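Local coordinates for protein glutathione S-transferase (Burkholderia xenovorans, PDB 2DSA) that probably acts as a glutathione transferase and reductively dechlorinates metabolites of polychlorinated biphenyls, at residues Leu18-Leu23 with Glu189-Ala194. Sequence-based numbering, arbitrary orientation.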
loop_
_atom_site.group_PDB
_atom_site.type_symbol
_atom_site.label_atom_id
_atom_site.label_comp_id
_atom_site.label_asym_id
_atom_site.label_seq_id
_atom_site.Cartn_x
_atom_site.Cartn_y
_atom_site.Cartn_z
ATOM N N LEU A 18 -5.024 -9.445 15.526
ATOM C CA LEU A 18 -4.405 -10.090 16.695
ATOM C C LEU A 18 -5.410 -10.904 17.516
ATOM O O LEU A 18 -5.102 -12.025 17.933
ATOM C CB LEU A 18 -3.712 -9.056 17.586
ATOM C CG LEU A 18 -2.427 -8.455 17.011
ATOM C CD1 LEU A 18 -2.076 -7.121 17.654
ATOM C CD2 LEU A 18 -1.270 -9.446 17.152
ATOM N N ARG A 19 -6.608 -10.357 17.728
ATOM C CA ARG A 19 -7.670 -11.048 18.475
ATOM C C ARG A 19 -8.260 -12.202 17.693
ATOM O O ARG A 19 -8.553 -13.247 18.264
ATOM C CB ARG A 19 -8.782 -10.080 18.883
ATOM C CG ARG A 19 -8.306 -9.071 19.880
ATOM C CD ARG A 19 -9.449 -8.327 20.499
ATOM N NE ARG A 19 -8.919 -7.359 21.457
ATOM C CZ ARG A 19 -8.835 -7.555 22.773
ATOM N NH1 ARG A 19 -9.288 -8.681 23.320
ATOM N NH2 ARG A 19 -8.311 -6.608 23.541
ATOM N N GLU A 20 -8.424 -12.010 16.387
ATOM C CA GLU A 20 -8.841 -13.091 15.508
ATOM C C GLU A 20 -7.837 -14.250 15.560
ATOM O O GLU A 20 -8.228 -15.414 15.577
ATOM C CB GLU A 20 -9.031 -12.597 14.063
ATOM C CG GLU A 20 -10.285 -11.766 13.819
ATOM C CD GLU A 20 -11.591 -12.574 13.860
ATOM O OE1 GLU A 20 -11.583 -13.819 13.717
ATOM O OE2 GLU A 20 -12.654 -11.948 14.029
ATOM N N ALA A 21 -6.549 -13.912 15.604
ATOM C CA ALA A 21 -5.468 -14.885 15.643
ATOM C C ALA A 21 -5.363 -15.572 17.007
ATOM O O ALA A 21 -4.786 -16.659 17.112
ATOM C CB ALA A 21 -4.152 -14.215 15.305
ATOM N N GLY A 22 -5.896 -14.926 18.042
ATOM C CA GLY A 22 -5.810 -15.442 19.411
ATOM C C GLY A 22 -4.457 -15.255 20.075
ATOM O O GLY A 22 -4.141 -15.976 21.018
ATOM N N LEU A 23 -3.666 -14.287 19.600
ATOM C CA LEU A 23 -2.290 -14.066 20.083
ATOM C C LEU A 23 -2.240 -13.210 21.348
ATOM O O LEU A 23 -3.160 -12.414 21.601
ATOM C CB LEU A 23 -1.415 -13.415 18.999
ATOM C CG LEU A 23 -1.175 -14.141 17.671
ATOM C CD1 LEU A 23 -0.338 -13.287 16.733
ATOM C CD2 LEU A 23 -0.518 -15.504 17.851
ATOM N N GLU A 189 -16.905 -11.896 17.265
ATOM C CA GLU A 189 -16.543 -11.649 18.682
ATOM C C GLU A 189 -15.208 -10.909 18.879
ATOM O O GLU A 189 -15.091 -10.098 19.788
ATOM C CB GLU A 189 -16.646 -12.920 19.558
ATOM C CG GLU A 189 -16.231 -14.223 18.869
ATOM C CD GLU A 189 -16.487 -15.495 19.716
ATOM O OE1 GLU A 189 -17.233 -16.389 19.229
ATOM O OE2 GLU A 189 -15.935 -15.600 20.853
ATOM N N ALA A 190 -14.224 -11.174 18.016
ATOM C CA ALA A 190 -12.946 -10.445 18.028
ATOM C C ALA A 190 -13.102 -8.982 17.611
ATOM O O ALA A 190 -12.451 -8.103 18.169
ATOM C CB ALA A 190 -11.924 -11.135 17.148
ATOM N N VAL A 191 -13.967 -8.717 16.634
ATOM C CA VAL A 191 -14.232 -7.333 16.217
ATOM C C VAL A 191 -14.877 -6.535 17.360
ATOM O O VAL A 191 -14.405 -5.451 17.707
ATOM C CB VAL A 191 -15.087 -7.256 14.928
ATOM C CG1 VAL A 191 -15.473 -5.814 14.630
ATOM C CG2 VAL A 191 -14.337 -7.857 13.744
ATOM N N GLN A 192 -15.932 -7.085 17.960
ATOM C CA GLN A 192 -16.613 -6.422 19.089
ATOM C C GLN A 192 -15.741 -6.313 20.348
ATOM O O GLN A 192 -15.846 -5.337 21.093
ATOM C CB GLN A 192 -17.959 -7.094 19.404
ATOM C CG GLN A 192 -19.047 -6.855 18.331
ATOM C CD GLN A 192 -19.435 -5.370 18.178
ATOM O OE1 GLN A 192 -19.667 -4.676 19.170
ATOM N NE2 GLN A 192 -19.506 -4.889 16.932
ATOM N N SER A 193 -14.885 -7.311 20.575
ATOM C CA SER A 193 -13.911 -7.277 21.669
ATOM C C SER A 193 -12.888 -6.163 21.507
ATOM O O SER A 193 -12.505 -5.530 22.493
ATOM C CB SER A 193 -13.173 -8.604 21.787
ATOM O OG SER A 193 -14.041 -9.615 22.261
ATOM N N ALA A 194 -12.443 -5.937 20.267
ATOM C CA ALA A 194 -11.474 -4.883 19.983
ATOM C C ALA A 194 -12.095 -3.503 20.163
ATOM O O ALA A 194 -11.475 -2.623 20.766
ATOM C CB ALA A 194 -10.861 -5.049 18.586
HETATM O O HOH W 1 -14.081 -13.451 15.981
#
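With CG of R19 anti to its carbonyl carbon (chi1 -67°) and the chain extended from there to NE, the arginine reaches past A190 to S193 and A194. E20 leaves its backbone the same way but bends at chi2 (-71°), which brings CD against A190 CB. The methyl of A190 meets both residues: its CB is 3.7 Å from R19 CB and 3.3 Å from E20 OE2. Farther out, R19 CD packs 4.0 Å from S193 CB and against N and CB of A194, and S193 O sits 4.1 Å above the guanidinium plane, over its centre. R19 NE also hydrogen-bonds to H15. In the glutathione transferase fold this joins helix 12-21 of the thioredoxin-like N-terminal domain to the C-terminal helix 189-197; the close approach, 5.3 Å between R19 CA and A190 CA, is consistent with the small side chain of A190. No direct hydrogen bond spans the segments. Instead, one water donates to E20 OE2 (2.8 Å) and accepts from A190 N (3.1 Å), and E20 OE2 also forms a salt bridge with R188. S193 OG turns back to its own helix, donating to E189 O at 2.7 Å from the face of the carbonyl plane opposite S193 N.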